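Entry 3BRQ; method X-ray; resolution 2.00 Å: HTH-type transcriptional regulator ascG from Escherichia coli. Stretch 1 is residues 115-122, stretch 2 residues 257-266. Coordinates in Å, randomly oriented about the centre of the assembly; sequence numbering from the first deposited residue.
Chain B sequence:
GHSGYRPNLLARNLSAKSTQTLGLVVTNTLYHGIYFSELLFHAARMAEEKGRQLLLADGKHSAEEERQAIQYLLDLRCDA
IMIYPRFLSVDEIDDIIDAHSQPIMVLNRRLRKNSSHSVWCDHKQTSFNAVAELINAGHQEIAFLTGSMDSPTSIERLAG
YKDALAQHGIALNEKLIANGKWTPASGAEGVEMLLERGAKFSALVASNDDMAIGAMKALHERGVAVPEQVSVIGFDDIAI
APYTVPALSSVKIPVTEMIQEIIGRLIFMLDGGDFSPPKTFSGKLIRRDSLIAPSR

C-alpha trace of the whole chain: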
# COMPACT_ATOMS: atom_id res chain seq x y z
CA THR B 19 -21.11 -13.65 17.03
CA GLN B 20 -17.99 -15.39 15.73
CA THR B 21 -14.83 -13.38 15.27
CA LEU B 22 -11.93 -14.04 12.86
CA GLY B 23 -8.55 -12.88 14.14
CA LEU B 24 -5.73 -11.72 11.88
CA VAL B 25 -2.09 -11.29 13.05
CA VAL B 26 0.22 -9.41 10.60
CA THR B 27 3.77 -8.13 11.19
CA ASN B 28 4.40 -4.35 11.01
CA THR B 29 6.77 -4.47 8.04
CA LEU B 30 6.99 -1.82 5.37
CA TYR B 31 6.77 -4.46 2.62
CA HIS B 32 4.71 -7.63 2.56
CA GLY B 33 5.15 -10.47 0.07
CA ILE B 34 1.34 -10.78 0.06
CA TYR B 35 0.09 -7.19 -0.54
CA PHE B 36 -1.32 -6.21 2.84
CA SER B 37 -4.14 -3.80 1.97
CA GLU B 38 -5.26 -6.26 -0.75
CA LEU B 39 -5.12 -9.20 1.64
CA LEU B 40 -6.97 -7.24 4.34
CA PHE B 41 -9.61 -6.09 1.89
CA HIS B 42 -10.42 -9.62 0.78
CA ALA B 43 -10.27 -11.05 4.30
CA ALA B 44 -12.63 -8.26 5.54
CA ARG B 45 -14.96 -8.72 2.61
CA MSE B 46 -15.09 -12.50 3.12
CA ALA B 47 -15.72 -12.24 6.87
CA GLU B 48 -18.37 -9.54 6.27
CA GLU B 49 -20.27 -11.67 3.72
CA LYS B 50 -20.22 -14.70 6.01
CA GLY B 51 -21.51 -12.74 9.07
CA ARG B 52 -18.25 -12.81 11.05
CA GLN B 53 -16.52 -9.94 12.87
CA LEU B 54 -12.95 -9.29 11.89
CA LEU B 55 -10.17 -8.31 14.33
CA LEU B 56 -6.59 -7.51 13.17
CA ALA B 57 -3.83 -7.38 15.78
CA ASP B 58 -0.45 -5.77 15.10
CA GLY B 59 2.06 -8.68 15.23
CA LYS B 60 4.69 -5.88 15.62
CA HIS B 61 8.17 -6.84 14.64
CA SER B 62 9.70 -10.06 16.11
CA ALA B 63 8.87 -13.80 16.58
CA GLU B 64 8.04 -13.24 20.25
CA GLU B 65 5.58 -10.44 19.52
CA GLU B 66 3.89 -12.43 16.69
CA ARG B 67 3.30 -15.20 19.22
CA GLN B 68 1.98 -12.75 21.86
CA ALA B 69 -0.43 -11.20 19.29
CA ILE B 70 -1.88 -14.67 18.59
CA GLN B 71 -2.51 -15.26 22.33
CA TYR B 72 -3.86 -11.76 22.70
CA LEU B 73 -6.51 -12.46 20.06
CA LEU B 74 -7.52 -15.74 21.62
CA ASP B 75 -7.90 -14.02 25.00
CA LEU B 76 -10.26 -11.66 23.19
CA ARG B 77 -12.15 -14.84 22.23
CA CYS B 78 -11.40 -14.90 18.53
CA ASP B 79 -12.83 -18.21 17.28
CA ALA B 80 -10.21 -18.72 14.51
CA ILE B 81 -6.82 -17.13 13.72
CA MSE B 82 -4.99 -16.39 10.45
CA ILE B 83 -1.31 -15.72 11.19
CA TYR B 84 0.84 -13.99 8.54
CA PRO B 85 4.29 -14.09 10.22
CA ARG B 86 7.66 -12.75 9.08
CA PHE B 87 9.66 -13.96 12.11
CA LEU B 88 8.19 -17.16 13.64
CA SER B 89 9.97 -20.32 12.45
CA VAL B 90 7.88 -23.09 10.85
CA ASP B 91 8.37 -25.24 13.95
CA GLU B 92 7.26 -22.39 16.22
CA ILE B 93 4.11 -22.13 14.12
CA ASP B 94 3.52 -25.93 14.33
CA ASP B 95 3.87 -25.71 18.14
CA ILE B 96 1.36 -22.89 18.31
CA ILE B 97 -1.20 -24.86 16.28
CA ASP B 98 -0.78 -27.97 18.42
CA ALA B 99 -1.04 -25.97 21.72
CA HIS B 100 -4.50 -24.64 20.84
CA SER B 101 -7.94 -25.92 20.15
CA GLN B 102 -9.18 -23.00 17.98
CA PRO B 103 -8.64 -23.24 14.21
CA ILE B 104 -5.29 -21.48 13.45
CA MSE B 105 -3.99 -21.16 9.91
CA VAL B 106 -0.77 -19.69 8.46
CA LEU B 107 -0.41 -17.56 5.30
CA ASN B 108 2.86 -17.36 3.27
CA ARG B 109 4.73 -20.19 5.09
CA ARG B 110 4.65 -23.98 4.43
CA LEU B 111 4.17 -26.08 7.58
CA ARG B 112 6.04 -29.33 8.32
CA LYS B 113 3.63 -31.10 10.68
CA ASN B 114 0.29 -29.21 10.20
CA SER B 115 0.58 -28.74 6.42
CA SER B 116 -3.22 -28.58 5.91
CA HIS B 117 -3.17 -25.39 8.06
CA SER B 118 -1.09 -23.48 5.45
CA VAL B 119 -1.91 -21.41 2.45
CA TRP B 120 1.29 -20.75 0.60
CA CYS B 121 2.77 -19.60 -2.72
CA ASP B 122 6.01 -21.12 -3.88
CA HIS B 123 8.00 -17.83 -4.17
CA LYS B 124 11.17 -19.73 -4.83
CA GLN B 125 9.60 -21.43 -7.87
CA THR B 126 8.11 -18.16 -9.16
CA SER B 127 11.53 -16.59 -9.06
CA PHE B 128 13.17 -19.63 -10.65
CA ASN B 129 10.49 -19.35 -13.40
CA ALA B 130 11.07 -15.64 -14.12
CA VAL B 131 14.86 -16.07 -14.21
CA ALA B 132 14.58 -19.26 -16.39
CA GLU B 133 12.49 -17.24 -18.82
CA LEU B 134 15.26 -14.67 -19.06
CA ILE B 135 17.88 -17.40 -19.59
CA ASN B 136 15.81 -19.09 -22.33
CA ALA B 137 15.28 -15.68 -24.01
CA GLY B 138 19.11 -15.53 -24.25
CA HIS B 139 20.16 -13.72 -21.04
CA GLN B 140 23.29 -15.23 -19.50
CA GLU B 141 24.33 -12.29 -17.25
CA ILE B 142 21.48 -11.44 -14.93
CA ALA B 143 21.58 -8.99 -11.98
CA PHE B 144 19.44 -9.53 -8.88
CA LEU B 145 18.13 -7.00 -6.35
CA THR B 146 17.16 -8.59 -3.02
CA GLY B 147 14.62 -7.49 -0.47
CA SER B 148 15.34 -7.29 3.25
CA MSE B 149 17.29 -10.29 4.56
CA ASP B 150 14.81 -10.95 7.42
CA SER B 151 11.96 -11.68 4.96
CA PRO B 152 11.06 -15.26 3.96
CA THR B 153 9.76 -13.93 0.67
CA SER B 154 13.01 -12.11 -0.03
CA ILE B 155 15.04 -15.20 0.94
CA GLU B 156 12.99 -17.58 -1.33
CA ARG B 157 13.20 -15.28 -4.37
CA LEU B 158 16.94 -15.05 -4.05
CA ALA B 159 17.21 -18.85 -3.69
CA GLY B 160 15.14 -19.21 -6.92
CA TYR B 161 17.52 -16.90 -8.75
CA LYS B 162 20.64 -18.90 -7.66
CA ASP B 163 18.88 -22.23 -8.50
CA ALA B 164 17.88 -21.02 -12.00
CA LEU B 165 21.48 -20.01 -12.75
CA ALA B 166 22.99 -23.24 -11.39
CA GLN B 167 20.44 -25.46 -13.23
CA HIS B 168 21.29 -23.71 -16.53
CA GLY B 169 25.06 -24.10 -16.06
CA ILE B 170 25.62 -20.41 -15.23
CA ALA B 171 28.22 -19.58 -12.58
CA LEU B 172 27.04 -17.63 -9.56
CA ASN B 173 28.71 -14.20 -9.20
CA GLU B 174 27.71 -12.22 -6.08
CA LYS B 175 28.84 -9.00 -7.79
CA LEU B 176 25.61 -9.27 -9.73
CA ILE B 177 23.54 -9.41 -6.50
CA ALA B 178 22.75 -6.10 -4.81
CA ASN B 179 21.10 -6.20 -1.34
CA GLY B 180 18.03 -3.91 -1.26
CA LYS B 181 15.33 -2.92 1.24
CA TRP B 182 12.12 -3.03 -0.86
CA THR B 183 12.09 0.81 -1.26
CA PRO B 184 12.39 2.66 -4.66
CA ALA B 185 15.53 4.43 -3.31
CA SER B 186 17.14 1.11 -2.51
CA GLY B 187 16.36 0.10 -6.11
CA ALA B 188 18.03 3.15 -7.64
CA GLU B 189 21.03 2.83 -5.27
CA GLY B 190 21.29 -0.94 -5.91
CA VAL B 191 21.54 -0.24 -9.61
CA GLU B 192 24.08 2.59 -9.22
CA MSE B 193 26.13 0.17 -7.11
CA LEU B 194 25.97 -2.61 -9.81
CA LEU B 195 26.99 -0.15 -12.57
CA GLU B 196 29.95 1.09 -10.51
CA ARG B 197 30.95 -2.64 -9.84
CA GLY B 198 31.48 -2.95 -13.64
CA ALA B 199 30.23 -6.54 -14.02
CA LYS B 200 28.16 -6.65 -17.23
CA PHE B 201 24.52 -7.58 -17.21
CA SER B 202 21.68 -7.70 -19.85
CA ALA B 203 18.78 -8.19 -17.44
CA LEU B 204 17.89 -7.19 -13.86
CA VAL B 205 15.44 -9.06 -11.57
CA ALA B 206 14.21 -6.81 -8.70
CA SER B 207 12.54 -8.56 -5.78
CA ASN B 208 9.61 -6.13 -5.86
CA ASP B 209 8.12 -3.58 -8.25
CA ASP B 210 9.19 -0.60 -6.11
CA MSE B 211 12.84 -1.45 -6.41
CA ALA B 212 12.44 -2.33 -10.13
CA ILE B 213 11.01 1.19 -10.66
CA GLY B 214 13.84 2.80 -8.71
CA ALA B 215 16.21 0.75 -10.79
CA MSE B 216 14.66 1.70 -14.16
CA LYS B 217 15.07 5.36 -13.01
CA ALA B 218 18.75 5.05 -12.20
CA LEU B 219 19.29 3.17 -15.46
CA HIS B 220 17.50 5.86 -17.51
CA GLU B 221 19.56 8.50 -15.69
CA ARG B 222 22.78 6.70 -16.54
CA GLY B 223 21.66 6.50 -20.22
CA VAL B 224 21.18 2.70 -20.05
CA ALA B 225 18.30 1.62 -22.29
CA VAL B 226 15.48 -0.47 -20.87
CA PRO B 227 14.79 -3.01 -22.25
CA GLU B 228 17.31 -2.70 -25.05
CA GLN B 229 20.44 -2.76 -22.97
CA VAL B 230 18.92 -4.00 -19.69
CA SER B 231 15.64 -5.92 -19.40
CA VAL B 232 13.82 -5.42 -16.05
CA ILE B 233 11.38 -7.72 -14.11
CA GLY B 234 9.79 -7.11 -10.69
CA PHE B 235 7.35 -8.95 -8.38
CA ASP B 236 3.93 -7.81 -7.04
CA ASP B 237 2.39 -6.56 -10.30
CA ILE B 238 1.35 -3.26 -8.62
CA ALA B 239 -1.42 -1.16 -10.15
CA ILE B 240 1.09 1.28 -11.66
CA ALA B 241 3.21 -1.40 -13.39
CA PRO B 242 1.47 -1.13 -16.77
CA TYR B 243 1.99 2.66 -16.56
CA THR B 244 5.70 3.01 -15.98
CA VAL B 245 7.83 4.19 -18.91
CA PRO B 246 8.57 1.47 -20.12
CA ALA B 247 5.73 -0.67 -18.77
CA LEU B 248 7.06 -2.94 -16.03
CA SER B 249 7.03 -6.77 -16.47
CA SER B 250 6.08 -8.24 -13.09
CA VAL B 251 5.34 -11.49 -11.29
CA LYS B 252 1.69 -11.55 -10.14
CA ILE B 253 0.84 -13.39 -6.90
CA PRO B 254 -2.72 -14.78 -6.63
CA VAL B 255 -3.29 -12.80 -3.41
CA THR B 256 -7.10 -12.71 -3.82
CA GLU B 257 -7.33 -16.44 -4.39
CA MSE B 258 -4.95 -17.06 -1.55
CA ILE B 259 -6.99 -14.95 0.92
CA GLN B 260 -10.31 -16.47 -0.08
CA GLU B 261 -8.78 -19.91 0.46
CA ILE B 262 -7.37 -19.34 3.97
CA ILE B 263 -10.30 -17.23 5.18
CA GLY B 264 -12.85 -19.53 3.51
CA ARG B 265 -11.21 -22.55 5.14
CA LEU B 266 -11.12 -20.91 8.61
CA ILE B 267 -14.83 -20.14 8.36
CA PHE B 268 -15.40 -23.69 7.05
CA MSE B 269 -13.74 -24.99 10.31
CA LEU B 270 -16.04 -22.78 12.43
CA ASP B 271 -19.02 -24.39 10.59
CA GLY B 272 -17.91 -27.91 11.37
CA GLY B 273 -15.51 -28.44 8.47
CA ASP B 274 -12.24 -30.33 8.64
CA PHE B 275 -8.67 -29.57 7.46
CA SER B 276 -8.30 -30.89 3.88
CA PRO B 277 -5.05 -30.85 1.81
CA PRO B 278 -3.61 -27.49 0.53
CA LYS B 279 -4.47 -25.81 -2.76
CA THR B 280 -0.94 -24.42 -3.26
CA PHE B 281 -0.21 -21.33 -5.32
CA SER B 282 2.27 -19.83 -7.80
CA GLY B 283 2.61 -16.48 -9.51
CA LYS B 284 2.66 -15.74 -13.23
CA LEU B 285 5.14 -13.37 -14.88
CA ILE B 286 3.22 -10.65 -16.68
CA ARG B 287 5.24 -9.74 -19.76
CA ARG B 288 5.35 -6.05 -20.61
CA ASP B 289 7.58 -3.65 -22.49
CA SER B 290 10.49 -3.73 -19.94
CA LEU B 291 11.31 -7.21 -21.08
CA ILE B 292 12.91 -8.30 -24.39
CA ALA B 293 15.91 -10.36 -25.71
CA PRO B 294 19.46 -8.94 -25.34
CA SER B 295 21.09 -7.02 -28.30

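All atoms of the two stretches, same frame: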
# COMPACT_ATOMS: atom_id res chain seq x y z
N SER B 115 0.50 -29.28 7.79
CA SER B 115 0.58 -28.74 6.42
C SER B 115 -0.77 -28.31 5.86
O SER B 115 -0.83 -27.39 5.04
CB SER B 115 1.27 -29.72 5.49
OG SER B 115 0.67 -31.00 5.65
N SER B 116 -1.85 -28.96 6.31
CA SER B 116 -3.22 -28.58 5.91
C SER B 116 -3.68 -27.22 6.48
O SER B 116 -4.65 -26.63 6.00
CB SER B 116 -4.21 -29.69 6.30
OG SER B 116 -4.25 -29.84 7.72
N HIS B 117 -2.94 -26.72 7.47
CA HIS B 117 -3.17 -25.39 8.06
C HIS B 117 -2.41 -24.28 7.32
O HIS B 117 -2.47 -23.14 7.77
CB HIS B 117 -2.76 -25.37 9.55
CG HIS B 117 -3.55 -26.29 10.44
ND1 HIS B 117 -3.78 -27.63 10.14
CD2 HIS B 117 -4.16 -26.06 11.63
CE1 HIS B 117 -4.51 -28.17 11.11
NE2 HIS B 117 -4.73 -27.25 12.03
N SER B 118 -1.71 -24.58 6.23
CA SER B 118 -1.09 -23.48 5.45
C SER B 118 -1.63 -23.16 4.08
O SER B 118 -2.11 -24.04 3.34
CB SER B 118 0.43 -23.53 5.40
OG SER B 118 0.90 -24.83 5.22
N VAL B 119 -1.66 -21.86 3.79
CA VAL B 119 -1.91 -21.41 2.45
C VAL B 119 -0.64 -20.69 2.00
O VAL B 119 -0.25 -19.64 2.55
CB VAL B 119 -3.20 -20.54 2.35
CG1 VAL B 119 -3.36 -19.99 0.96
CG2 VAL B 119 -4.43 -21.40 2.67
N TRP B 120 0.00 -21.24 0.98
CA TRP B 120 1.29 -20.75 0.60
C TRP B 120 1.52 -20.70 -0.92
O TRP B 120 0.88 -21.41 -1.69
CB TRP B 120 2.34 -21.56 1.36
CG TRP B 120 3.07 -22.55 0.58
CD1 TRP B 120 2.57 -23.66 -0.03
CD2 TRP B 120 4.46 -22.53 0.32
NE1 TRP B 120 3.58 -24.34 -0.67
CE2 TRP B 120 4.76 -23.67 -0.47
CE3 TRP B 120 5.51 -21.67 0.70
CZ2 TRP B 120 6.06 -23.97 -0.91
CZ3 TRP B 120 6.79 -21.97 0.28
CH2 TRP B 120 7.06 -23.10 -0.52
N CYS B 121 2.42 -19.81 -1.32
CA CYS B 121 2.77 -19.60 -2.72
C CYS B 121 4.24 -19.94 -2.78
O CYS B 121 5.00 -19.58 -1.89
CB CYS B 121 2.54 -18.14 -3.13
SG CYS B 121 3.11 -17.82 -4.81
N ASP B 122 4.63 -20.68 -3.79
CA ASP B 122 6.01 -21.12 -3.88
C ASP B 122 6.80 -19.98 -4.52
O ASP B 122 7.00 -19.98 -5.70
CB ASP B 122 6.13 -22.40 -4.73
CG ASP B 122 7.49 -23.04 -4.60
OD1 ASP B 122 8.49 -22.34 -4.29
OD2 ASP B 122 7.58 -24.27 -4.82
N GLU B 257 -7.12 -15.00 -4.52
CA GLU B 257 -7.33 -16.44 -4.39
C GLU B 257 -6.80 -16.95 -3.09
O GLU B 257 -7.44 -17.78 -2.43
CB GLU B 257 -6.66 -17.20 -5.54
CG GLU B 257 -7.31 -16.99 -6.91
CD GLU B 257 -6.90 -15.69 -7.64
OE1 GLU B 257 -6.03 -14.90 -7.16
OE2 GLU B 257 -7.48 -15.46 -8.73
N MSE B 258 -5.59 -16.51 -2.73
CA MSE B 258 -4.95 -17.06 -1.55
C MSE B 258 -5.73 -16.71 -0.28
O MSE B 258 -5.81 -17.52 0.64
CB MSE B 258 -3.51 -16.53 -1.43
CG MSE B 258 -2.50 -17.41 -2.20
SE MSE B 258 -0.80 -16.52 -2.28
CE MSE B 258 -0.19 -17.18 -0.62
N ILE B 259 -6.30 -15.50 -0.25
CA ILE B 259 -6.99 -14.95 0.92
C ILE B 259 -8.35 -15.61 1.09
O ILE B 259 -8.78 -15.92 2.21
CB ILE B 259 -7.11 -13.41 0.86
CG1 ILE B 259 -5.73 -12.81 1.04
CG2 ILE B 259 -7.89 -12.85 2.04
CD1 ILE B 259 -4.96 -13.47 2.26
N GLN B 260 -9.01 -15.83 -0.04
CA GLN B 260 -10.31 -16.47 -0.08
C GLN B 260 -10.17 -17.92 0.34
O GLN B 260 -11.04 -18.45 1.04
CB GLN B 260 -10.90 -16.38 -1.46
CG GLN B 260 -11.35 -14.97 -1.85
CD GLN B 260 -11.82 -14.90 -3.30
OE1 GLN B 260 -11.70 -15.88 -4.04
NE2 GLN B 260 -12.35 -13.74 -3.72
N GLU B 261 -9.07 -18.56 -0.05
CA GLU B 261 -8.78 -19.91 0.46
C GLU B 261 -8.60 -19.99 1.97
O GLU B 261 -9.32 -20.70 2.64
CB GLU B 261 -7.53 -20.49 -0.18
CG GLU B 261 -7.34 -21.93 0.18
CD GLU B 261 -8.26 -22.85 -0.62
OE1 GLU B 261 -9.20 -22.36 -1.33
OE2 GLU B 261 -8.03 -24.06 -0.56
N ILE B 262 -7.59 -19.30 2.51
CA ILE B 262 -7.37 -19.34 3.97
C ILE B 262 -8.55 -18.80 4.78
O ILE B 262 -8.93 -19.38 5.79
CB ILE B 262 -6.03 -18.60 4.34
CG1 ILE B 262 -5.52 -19.10 5.72
CG2 ILE B 262 -6.22 -17.07 4.25
CD1 ILE B 262 -4.10 -18.62 5.99
N ILE B 263 -9.18 -17.70 4.37
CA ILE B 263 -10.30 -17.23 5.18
C ILE B 263 -11.49 -18.16 5.02
O ILE B 263 -12.18 -18.48 5.98
CB ILE B 263 -10.70 -15.77 4.84
CG1 ILE B 263 -9.57 -14.76 5.16
CG2 ILE B 263 -12.02 -15.40 5.51
CD1 ILE B 263 -8.97 -14.79 6.56
N GLY B 264 -11.72 -18.61 3.78
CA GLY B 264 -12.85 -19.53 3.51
C GLY B 264 -12.70 -20.82 4.31
O GLY B 264 -13.67 -21.28 4.95
N ARG B 265 -11.49 -21.39 4.31
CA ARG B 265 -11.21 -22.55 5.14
C ARG B 265 -11.39 -22.32 6.64
O ARG B 265 -11.92 -23.19 7.32
CB ARG B 265 -9.83 -23.12 4.85
CG ARG B 265 -9.76 -23.77 3.46
CD ARG B 265 -8.62 -24.76 3.41
NE ARG B 265 -8.12 -25.04 2.06
CZ ARG B 265 -6.95 -25.66 1.80
NH1 ARG B 265 -6.15 -26.05 2.81
NH2 ARG B 265 -6.56 -25.88 0.54
N LEU B 266 -10.95 -21.18 7.17
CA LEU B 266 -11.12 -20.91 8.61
C LEU B 266 -12.58 -20.86 8.97
O LEU B 266 -12.98 -21.43 9.98
CB LEU B 266 -10.40 -19.61 9.05
CG LEU B 266 -8.88 -19.67 9.17
CD1 LEU B 266 -8.26 -18.22 9.33
CD2 LEU B 266 -8.43 -20.59 10.31
O HOH W 1 -7.32 -27.08 5.41

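Val119 is the centre of this contact, which has no direct hydrogen bond between the two stretches. Its CA-to-CB bond points toward the helix, and with chi1 at t both methyl groups meet the helix surface: CG2 lies 3.6 Å from Ile262 CB and 3.9 Å from Glu261 CG, while CG1 comes within 3.5 Å of Met258 O, one turn earlier. That carbonyl is already engaged by Ile262 N (3.1 Å from Met258 O), so the methyl rests on a satisfied backbone.

Met258, a selenomethionine, adopts m, t and p for its three chi angles. The extended chi2 carries the chain past Val119 toward the loop residue Cys121, and the turn at chi3 brings CE to 3.8 Å from Cys121 N, with SE 3.8 Å from Cys121 CB. Trp120, between the two inward-pointing residues, directs its CA-to-CB bond away.

At the other end the contact becomes polar. Arg265 is nearly extended beyond its m chi1, and its NH2 forms a salt bridge with Glu261 OE2 at 2.6 Å, one turn back; NE adds a weak hydrogen bond to Glu261 OE2 at 2.8 Å. Arg265 NH1 stands 3.6 Å from Ser116 O, and a water bridges them, its O 2.8 Å from Ser116 O, to which it donates, and 3.0 Å from Arg265 NH1, from which it accepts.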